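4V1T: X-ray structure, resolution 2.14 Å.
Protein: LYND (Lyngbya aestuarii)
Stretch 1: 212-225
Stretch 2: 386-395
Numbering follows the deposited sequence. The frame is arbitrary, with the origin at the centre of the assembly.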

# COMPACT_ATOMS: atom_id res chain seq x y z
N ARG B 212 -0.15 -4.99 25.72
CA ARG B 212 0.51 -4.31 26.84
C ARG B 212 1.56 -3.33 26.33
O ARG B 212 1.65 -2.19 26.78
CB ARG B 212 1.15 -5.33 27.79
CG ARG B 212 0.25 -5.78 28.93
CD ARG B 212 0.54 -7.21 29.36
NE ARG B 212 -0.59 -7.78 30.08
CZ ARG B 212 -0.84 -9.08 30.20
NH1 ARG B 212 -0.02 -9.99 29.67
NH2 ARG B 212 -1.92 -9.48 30.86
N GLY B 213 2.35 -3.78 25.36
CA GLY B 213 3.41 -2.97 24.79
C GLY B 213 2.92 -1.79 23.98
O GLY B 213 3.49 -0.71 24.04
N ASN B 214 1.85 -2.00 23.21
CA ASN B 214 1.32 -0.94 22.37
C ASN B 214 0.36 0.01 23.10
O ASN B 214 -0.30 0.84 22.48
CB ASN B 214 0.62 -1.55 21.15
CG ASN B 214 1.57 -2.36 20.29
OD1 ASN B 214 2.75 -2.04 20.19
ND2 ASN B 214 1.07 -3.42 19.67
N ARG B 215 0.28 -0.12 24.42
CA ARG B 215 -0.50 0.79 25.26
C ARG B 215 0.39 1.41 26.32
O ARG B 215 0.19 1.20 27.52
CB ARG B 215 -1.65 0.05 25.93
CG ARG B 215 -2.72 -0.49 25.01
CD ARG B 215 -3.99 -0.70 25.80
NE ARG B 215 -4.98 -1.50 25.09
CZ ARG B 215 -5.97 -2.16 25.68
NH1 ARG B 215 -6.11 -2.14 27.00
NH2 ARG B 215 -6.82 -2.87 24.95
N GLU B 216 1.38 2.17 25.89
CA GLU B 216 2.40 2.66 26.80
C GLU B 216 1.85 3.70 27.78
O GLU B 216 2.30 3.78 28.92
CB GLU B 216 3.59 3.24 26.03
CG GLU B 216 3.29 4.55 25.32
CD GLU B 216 2.52 4.35 24.04
OE1 GLU B 216 2.10 3.21 23.75
OE2 GLU B 216 2.32 5.35 23.32
N VAL B 217 0.89 4.51 27.33
CA VAL B 217 0.24 5.47 28.21
C VAL B 217 -0.47 4.74 29.35
O VAL B 217 -0.28 5.05 30.52
CB VAL B 217 -0.77 6.35 27.46
CG1 VAL B 217 -1.55 7.24 28.44
CG2 VAL B 217 -0.06 7.21 26.42
N GLU B 218 -1.29 3.76 28.97
CA GLU B 218 -2.01 2.95 29.94
C GLU B 218 -1.03 2.26 30.89
O GLU B 218 -1.20 2.30 32.10
CB GLU B 218 -2.87 1.90 29.22
CG GLU B 218 -3.75 1.06 30.15
CD GLU B 218 -4.40 -0.13 29.44
OE1 GLU B 218 -3.75 -1.20 29.30
OE2 GLU B 218 -5.58 0.00 29.03
N ALA B 219 0.01 1.65 30.32
CA ALA B 219 0.99 0.90 31.10
C ALA B 219 1.72 1.79 32.09
O ALA B 219 2.04 1.36 33.20
CB ALA B 219 1.98 0.21 30.16
N SER B 220 2.00 3.02 31.69
CA SER B 220 2.80 3.94 32.51
C SER B 220 1.97 4.46 33.66
O SER B 220 2.47 4.64 34.78
CB SER B 220 3.35 5.09 31.67
OG SER B 220 4.12 5.97 32.47
N VAL B 221 0.70 4.71 33.37
CA VAL B 221 -0.28 5.10 34.37
C VAL B 221 -0.40 4.00 35.41
O VAL B 221 -0.44 4.27 36.61
CB VAL B 221 -1.65 5.39 33.73
CG1 VAL B 221 -2.79 5.27 34.74
CG2 VAL B 221 -1.65 6.76 33.08
N LEU B 222 -0.46 2.76 34.94
CA LEU B 222 -0.57 1.61 35.83
C LEU B 222 0.66 1.48 36.72
O LEU B 222 0.53 1.26 37.91
CB LEU B 222 -0.79 0.33 35.03
CG LEU B 222 -2.15 0.22 34.34
CD1 LEU B 222 -2.13 -0.86 33.25
CD2 LEU B 222 -3.26 -0.06 35.34
N ARG B 223 1.84 1.63 36.12
CA ARG B 223 3.10 1.62 36.87
C ARG B 223 3.12 2.75 37.88
O ARG B 223 3.47 2.54 39.04
CB ARG B 223 4.30 1.75 35.94
CG ARG B 223 4.79 0.43 35.38
CD ARG B 223 5.63 0.63 34.14
NE ARG B 223 4.87 1.22 33.02
CZ ARG B 223 5.32 1.29 31.77
NH1 ARG B 223 6.50 0.79 31.47
NH2 ARG B 223 4.59 1.83 30.81
N GLN B 224 2.75 3.94 37.44
CA GLN B 224 2.69 5.08 38.33
C GLN B 224 1.69 4.88 39.43
O GLN B 224 1.91 5.27 40.57
CB GLN B 224 2.33 6.33 37.57
CG GLN B 224 3.52 6.92 36.88
CD GLN B 224 3.16 8.15 36.10
OE1 GLN B 224 2.65 9.13 36.64
NE2 GLN B 224 3.45 8.12 34.81
N LYS B 225 0.59 4.25 39.08
CA LYS B 225 -0.51 4.11 40.00
C LYS B 225 -0.03 3.37 41.18
O LYS B 225 -0.42 3.66 42.29
CB LYS B 225 -1.64 3.33 39.39
CG LYS B 225 -2.89 3.44 40.22
CD LYS B 225 -4.09 3.49 39.33
CE LYS B 225 -5.30 2.96 40.03
NZ LYS B 225 -6.10 2.17 39.07
N GLY B 386 6.56 4.22 13.81
CA GLY B 386 6.12 4.53 15.15
C GLY B 386 6.86 3.77 16.24
O GLY B 386 7.11 2.56 16.13
N HIS B 387 7.21 4.51 17.29
CA HIS B 387 8.03 4.01 18.39
C HIS B 387 7.30 3.00 19.28
O HIS B 387 6.07 2.92 19.27
CB HIS B 387 8.52 5.17 19.25
CG HIS B 387 7.44 5.87 20.00
ND1 HIS B 387 6.83 5.33 21.11
CD2 HIS B 387 6.83 7.06 19.78
CE1 HIS B 387 5.91 6.16 21.56
NE2 HIS B 387 5.89 7.22 20.77
N SER B 388 8.07 2.22 20.04
CA SER B 388 7.50 1.20 20.93
C SER B 388 7.40 1.70 22.37
O SER B 388 6.63 2.63 22.64
CB SER B 388 8.32 -0.10 20.84
OG SER B 388 8.06 -0.80 19.63
N PHE B 389 8.16 1.12 23.30
CA PHE B 389 7.97 1.42 24.72
C PHE B 389 9.18 1.19 25.60
O PHE B 389 10.12 0.49 25.24
CB PHE B 389 6.78 0.62 25.27
CG PHE B 389 6.90 -0.86 25.06
CD1 PHE B 389 7.67 -1.64 25.91
CD2 PHE B 389 6.24 -1.48 24.01
CE1 PHE B 389 7.78 -3.01 25.72
CE2 PHE B 389 6.35 -2.84 23.82
CZ PHE B 389 7.12 -3.61 24.67
N GLY B 390 9.09 1.84 26.74
CA GLY B 390 10.01 1.73 27.84
C GLY B 390 9.18 1.70 29.10
O GLY B 390 7.98 1.99 29.07
N SER B 391 9.80 1.30 30.19
CA SER B 391 9.12 1.34 31.46
C SER B 391 9.34 2.72 32.03
O SER B 391 10.42 3.06 32.46
CB SER B 391 9.68 0.26 32.38
OG SER B 391 10.03 -0.87 31.62
N ALA B 392 8.29 3.53 32.01
CA ALA B 392 8.38 4.89 32.47
C ALA B 392 7.48 5.03 33.66
O ALA B 392 6.35 4.55 33.66
CB ALA B 392 7.97 5.84 31.37
N THR B 393 8.02 5.67 34.68
CA THR B 393 7.32 5.86 35.92
C THR B 393 6.92 7.29 36.11
O THR B 393 6.54 7.67 37.19
CB THR B 393 8.24 5.48 37.07
OG1 THR B 393 9.29 6.42 37.16
CG2 THR B 393 8.84 4.13 36.82
N SER B 394 7.02 8.11 35.08
CA SER B 394 6.72 9.53 35.25
C SER B 394 6.20 10.13 33.96
O SER B 394 6.42 9.60 32.88
CB SER B 394 7.97 10.29 35.73
OG SER B 394 9.09 10.03 34.91
N LEU B 395 5.50 11.26 34.10
CA LEU B 395 5.06 12.04 32.96
C LEU B 395 6.27 12.50 32.14
O LEU B 395 6.24 12.50 30.90
CB LEU B 395 4.24 13.23 33.43
CG LEU B 395 3.77 14.18 32.33
CD1 LEU B 395 2.82 13.47 31.36
CD2 LEU B 395 3.11 15.41 32.93

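The contact joins a helix, 216-225, to an extended segment without regular secondary structure, and buries 493 Å² counted over both sides. The CA-CA distances fall from 6.7 Å between N214 and S388 to 5.3 Å between Q224 and T393, so the backbones run somewhat closer toward the end of the helix. Two of the segment's carbonyls, A392 O and G390 O, accept from helix side chains.

The better-defined of these bonds is made by S220. Its CB points toward the segment, chi1 is t, and OG donates to A392 O at 2.9 Å. The same hydroxyl also accepts: Q224 NE2, one turn later, donates to S220 OG at 3.2 Å with an N-H...acceptor angle of 146°. S220 OG is thus satisfied in both roles within a buried site, the hydroxyl reaching A392 O from a short side chain; the CA atoms of S220 and A392 are 5.7 Å apart. The small A392 methyl fits beside it, with CB 4.0 Å from S220 OG.

R223 supplies the second bond. NH1 donates to G390 O at 3.1 Å and 146°, the acceptor lying at the edge of the guanidinium, near its plane. That assignment carries a reservation, since NH1 is modelled only 2.7 Å from S391 CA, too close for its position to be secure. A392 N lies over one guanidinium face, 3.3 Å from NH1, but both are donors and no bond exists. NE turns back to its own helix and donates weakly to A219 O at 2.8 Å; that carbonyl also accepts R223 N at 2.9 Å.

Q224 starts sideways, yet its extended chi2 of 179° carries its end closer to the segment. CG packs 3.1 Å from T393 O, and both OE1 and NE2 have hydrogen-bond partners elsewhere in the structure.

At the other end the contact relies on packing. The CA-to-CB bond of F389 points toward the other stretch, and its CB lies 4.2 Å from E216 CB, a sound contact. Its ring lies against G213, where an ideal CB would fall 2.3 Å from F389 CE2, so glycine suits the space; the ring is modelled too close to G213 O, however, leaving the detail of this tight fit uncertain. E216 OE2 approaches H387 CE1 to 4.1 Å, without a hydrogen bond, while H387 ND1 donates to S388 O at 3.1 Å, within its own segment.

The CA-to-CB bond of R215, at the N-cap position, points away, and the side chain pairs instead with E218 inside the helical stretch: R215 NH1 to E218 OE2 is a 3.0 Å salt bridge, contributing nothing directly across the contact.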